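Local coordinates for protein hypothetical methylmalonyl-CoA decarboxylase alpha subunit (Sulfolobus tokodaii, PDB 1X0U) that is probably a carboxyl transferase subunit of the ClpP/crotonase superfamily, built round two mixed beta sheets flanked by helices and assembled as six copies, at residues 309-321 with 327-339. Numbering follows the deposited sequence.
Sequences KHWAQNIIVGFAR and VGIVANNPEEFGG
Val-317 and Val-330 meet as a non-hydrogen-bonded pair in the antiparallel hairpin of strands 315-322 and 325-332, where 309-321 meets 327-339, CG1 of Val-317 lying 4.1 Å from CG2 of Val-330. On that same face Phe-319 stands opposite Gly-328; with CG anti to its own carbonyl carbon (chi1 -61°), the ring brings its edge, at CD2, to 4.0 Å from Val-327 O. Phe-352 of helix 343-358 meets this ring.

The other face carries Ile-316, Ala-331, Ile-329, Ala-320 and Val-327. Ile-316 extends outward from the sheet and leans toward the partner strand, its CD1 resting 3.8 Å from Asn-333 CB, the two side chains crossing at a slant. Beneath them, Ile-316 N and Ala-331 O bond at 2.7 Å, as do Ala-331 N and Ile-316 O. Matching pairs join Gly-318 to Ile-329 and Ala-320 to Val-327.

Beyond the strands, Asn-333 N gives a longer bond, 3.3 Å, to Asn-314 O, from above the carbonyl plane. Asn-333 opens a type I turn that closes at Glu-336, whose CG lies 4.1 Å from Gln-313 CB.

Paired backbone bonds thus fix the register, while the apolar faces pack under helices: 343-358 against Ile-315 and Phe-319, 291-298 against Ile-316 and Ala-331.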
# COMPACT_ATOMS: atom_id res chain seq x y z
N LYS A 309 -34.15 -3.46 -21.99
CA LYS A 309 -35.39 -4.21 -22.15
C LYS A 309 -35.73 -4.59 -23.59
O LYS A 309 -36.06 -5.74 -23.87
CB LYS A 309 -36.56 -3.43 -21.54
CG LYS A 309 -37.84 -4.25 -21.41
CD LYS A 309 -38.92 -3.48 -20.66
CE LYS A 309 -40.22 -4.28 -20.58
NZ LYS A 309 -41.26 -3.60 -19.75
N HIS A 310 -35.60 -3.64 -24.51
CA HIS A 310 -35.94 -3.88 -25.91
C HIS A 310 -34.82 -4.35 -26.83
O HIS A 310 -35.05 -4.54 -28.03
CB HIS A 310 -36.59 -2.62 -26.48
CG HIS A 310 -37.74 -2.13 -25.65
ND1 HIS A 310 -37.78 -0.86 -25.12
CD2 HIS A 310 -38.84 -2.77 -25.20
CE1 HIS A 310 -38.86 -0.73 -24.37
NE2 HIS A 310 -39.52 -1.88 -24.40
N TRP A 311 -33.63 -4.55 -26.29
CA TRP A 311 -32.51 -5.02 -27.10
C TRP A 311 -32.14 -6.44 -26.65
O TRP A 311 -32.03 -6.70 -25.45
CB TRP A 311 -31.30 -4.08 -26.94
CG TRP A 311 -30.15 -4.39 -27.86
CD1 TRP A 311 -30.19 -4.48 -29.22
CD2 TRP A 311 -28.78 -4.61 -27.48
NE1 TRP A 311 -28.94 -4.74 -29.72
CE2 TRP A 311 -28.05 -4.83 -28.68
CE3 TRP A 311 -28.10 -4.65 -26.26
CZ2 TRP A 311 -26.68 -5.07 -28.68
CZ3 TRP A 311 -26.73 -4.90 -26.26
CH2 TRP A 311 -26.03 -5.10 -27.47
N ALA A 312 -31.95 -7.35 -27.60
CA ALA A 312 -31.60 -8.73 -27.27
C ALA A 312 -32.45 -9.25 -26.10
O ALA A 312 -31.95 -9.41 -24.98
CB ALA A 312 -30.11 -8.82 -26.93
N GLN A 313 -33.73 -9.49 -26.35
CA GLN A 313 -34.63 -10.00 -25.32
C GLN A 313 -34.22 -11.44 -25.06
O GLN A 313 -34.76 -12.14 -24.22
CB GLN A 313 -36.08 -9.89 -25.82
CG GLN A 313 -36.41 -8.49 -26.28
CD GLN A 313 -37.90 -8.22 -26.35
OE1 GLN A 313 -38.61 -8.79 -27.19
NE2 GLN A 313 -38.38 -7.34 -25.47
N ASN A 314 -33.21 -11.82 -25.83
CA ASN A 314 -32.51 -13.08 -25.84
C ASN A 314 -32.19 -13.43 -24.36
O ASN A 314 -32.28 -14.58 -23.94
CB ASN A 314 -31.25 -12.83 -26.71
CG ASN A 314 -30.33 -14.00 -26.81
OD1 ASN A 314 -29.92 -14.58 -25.80
ND2 ASN A 314 -29.96 -14.35 -28.02
N ILE A 315 -31.79 -12.42 -23.58
CA ILE A 315 -31.51 -12.60 -22.15
C ILE A 315 -32.04 -11.39 -21.41
O ILE A 315 -32.20 -10.32 -21.98
CB ILE A 315 -29.99 -12.77 -21.81
CG1 ILE A 315 -29.29 -11.42 -21.69
CG2 ILE A 315 -29.32 -13.61 -22.87
CD1 ILE A 315 -29.10 -10.70 -22.99
N ILE A 316 -32.31 -11.56 -20.12
CA ILE A 316 -32.84 -10.47 -19.31
C ILE A 316 -31.87 -10.05 -18.22
O ILE A 316 -31.26 -10.89 -17.55
CB ILE A 316 -34.15 -10.87 -18.63
CG1 ILE A 316 -35.16 -11.35 -19.68
CG2 ILE A 316 -34.69 -9.70 -17.84
CD1 ILE A 316 -36.19 -12.35 -19.13
N VAL A 317 -31.73 -8.74 -18.03
CA VAL A 317 -30.85 -8.20 -17.01
C VAL A 317 -31.50 -6.97 -16.42
O VAL A 317 -32.15 -6.20 -17.13
CB VAL A 317 -29.44 -7.81 -17.57
CG1 VAL A 317 -28.73 -9.06 -18.11
CG2 VAL A 317 -29.57 -6.72 -18.65
N GLY A 318 -31.33 -6.79 -15.12
CA GLY A 318 -31.91 -5.64 -14.47
C GLY A 318 -31.64 -5.62 -12.99
O GLY A 318 -30.97 -6.51 -12.45
N PHE A 319 -32.18 -4.59 -12.34
CA PHE A 319 -32.02 -4.39 -10.91
C PHE A 319 -33.30 -4.70 -10.16
O PHE A 319 -34.40 -4.61 -10.71
CB PHE A 319 -31.61 -2.94 -10.62
CG PHE A 319 -30.31 -2.51 -11.25
CD1 PHE A 319 -30.28 -1.53 -12.24
CD2 PHE A 319 -29.10 -3.09 -10.85
CE1 PHE A 319 -29.08 -1.13 -12.82
CE2 PHE A 319 -27.90 -2.69 -11.42
CZ PHE A 319 -27.89 -1.70 -12.41
N ALA A 320 -33.14 -5.04 -8.89
CA ALA A 320 -34.27 -5.35 -8.03
C ALA A 320 -33.73 -5.41 -6.63
O ALA A 320 -32.53 -5.28 -6.40
CB ALA A 320 -34.86 -6.71 -8.41
N ARG A 321 -34.62 -5.60 -5.67
CA ARG A 321 -34.18 -5.72 -4.30
C ARG A 321 -34.65 -7.06 -3.78
O ARG A 321 -35.72 -7.53 -4.16
CB ARG A 321 -34.75 -4.59 -3.44
CG ARG A 321 -34.00 -3.29 -3.60
CD ARG A 321 -34.76 -2.13 -2.99
NE ARG A 321 -34.14 -0.87 -3.37
CZ ARG A 321 -32.95 -0.47 -2.94
NH1 ARG A 321 -32.26 -1.24 -2.12
NH2 ARG A 321 -32.44 0.69 -3.36
N VAL A 327 -29.78 -6.14 -6.04
CA VAL A 327 -29.17 -7.25 -6.73
C VAL A 327 -29.33 -6.96 -8.21
O VAL A 327 -30.21 -6.21 -8.61
CB VAL A 327 -29.86 -8.62 -6.42
CG1 VAL A 327 -29.84 -8.89 -4.91
CG2 VAL A 327 -31.29 -8.62 -6.94
N GLY A 328 -28.44 -7.55 -9.00
CA GLY A 328 -28.50 -7.41 -10.44
C GLY A 328 -28.90 -8.81 -10.85
O GLY A 328 -28.46 -9.79 -10.24
N ILE A 329 -29.72 -8.93 -11.87
CA ILE A 329 -30.15 -10.25 -12.30
C ILE A 329 -29.86 -10.48 -13.76
O ILE A 329 -30.04 -9.59 -14.58
CB ILE A 329 -31.65 -10.44 -12.00
CG1 ILE A 329 -31.84 -10.58 -10.50
CG2 ILE A 329 -32.20 -11.66 -12.74
CD1 ILE A 329 -33.26 -10.63 -10.05
N VAL A 330 -29.37 -11.68 -14.06
CA VAL A 330 -29.08 -12.08 -15.42
C VAL A 330 -29.88 -13.37 -15.57
O VAL A 330 -29.65 -14.35 -14.85
CB VAL A 330 -27.58 -12.37 -15.62
CG1 VAL A 330 -27.30 -12.73 -17.07
CG2 VAL A 330 -26.78 -11.15 -15.22
N ALA A 331 -30.82 -13.38 -16.51
CA ALA A 331 -31.66 -14.55 -16.69
C ALA A 331 -32.01 -14.80 -18.15
O ALA A 331 -32.46 -13.89 -18.84
CB ALA A 331 -32.93 -14.38 -15.87
N ASN A 332 -31.79 -16.03 -18.62
CA ASN A 332 -32.09 -16.38 -20.00
C ASN A 332 -33.59 -16.30 -20.25
O ASN A 332 -34.39 -16.65 -19.38
CB ASN A 332 -31.58 -17.78 -20.30
CG ASN A 332 -30.10 -17.94 -19.98
OD1 ASN A 332 -29.24 -17.30 -20.59
ND2 ASN A 332 -29.81 -18.77 -18.99
N ASN A 333 -33.96 -15.82 -21.43
CA ASN A 333 -35.37 -15.67 -21.78
C ASN A 333 -35.76 -16.72 -22.80
O ASN A 333 -35.32 -16.66 -23.95
CB ASN A 333 -35.62 -14.26 -22.34
CG ASN A 333 -37.09 -13.98 -22.61
OD1 ASN A 333 -37.45 -12.92 -23.12
ND2 ASN A 333 -37.95 -14.93 -22.26
N PRO A 334 -36.58 -17.69 -22.40
CA PRO A 334 -37.05 -18.78 -23.26
C PRO A 334 -37.88 -18.27 -24.44
O PRO A 334 -37.88 -18.86 -25.52
CB PRO A 334 -37.89 -19.64 -22.32
CG PRO A 334 -37.35 -19.33 -20.95
CD PRO A 334 -37.11 -17.84 -21.03
N GLU A 335 -38.59 -17.18 -24.22
CA GLU A 335 -39.45 -16.58 -25.23
C GLU A 335 -38.75 -15.97 -26.45
O GLU A 335 -39.41 -15.66 -27.43
CB GLU A 335 -40.34 -15.54 -24.56
CG GLU A 335 -41.31 -16.14 -23.56
CD GLU A 335 -42.03 -15.10 -22.73
OE1 GLU A 335 -43.04 -15.48 -22.11
OE2 GLU A 335 -41.59 -13.93 -22.70
N GLU A 336 -37.43 -15.80 -26.39
CA GLU A 336 -36.70 -15.24 -27.53
C GLU A 336 -35.49 -16.13 -27.82
O GLU A 336 -34.68 -16.35 -26.94
CB GLU A 336 -36.26 -13.80 -27.23
CG GLU A 336 -35.53 -13.09 -28.36
CD GLU A 336 -36.37 -12.95 -29.63
OE1 GLU A 336 -37.62 -12.91 -29.53
OE2 GLU A 336 -35.78 -12.88 -30.74
N PHE A 337 -35.39 -16.64 -29.04
CA PHE A 337 -34.29 -17.52 -29.43
C PHE A 337 -34.23 -18.77 -28.52
O PHE A 337 -33.19 -19.44 -28.42
CB PHE A 337 -32.95 -16.76 -29.36
CG PHE A 337 -32.62 -15.99 -30.62
CD1 PHE A 337 -31.99 -14.75 -30.55
CD2 PHE A 337 -32.92 -16.52 -31.87
CE1 PHE A 337 -31.67 -14.05 -31.72
CE2 PHE A 337 -32.60 -15.82 -33.04
CZ PHE A 337 -31.97 -14.58 -32.96
N GLY A 338 -35.34 -19.08 -27.87
CA GLY A 338 -35.39 -20.23 -26.99
C GLY A 338 -34.41 -20.10 -25.84
O GLY A 338 -34.06 -21.09 -25.21
N GLY A 339 -33.97 -18.88 -25.56
CA GLY A 339 -33.03 -18.67 -24.47
C GLY A 339 -31.59 -18.85 -24.91
O GLY A 339 -30.67 -18.72 -24.11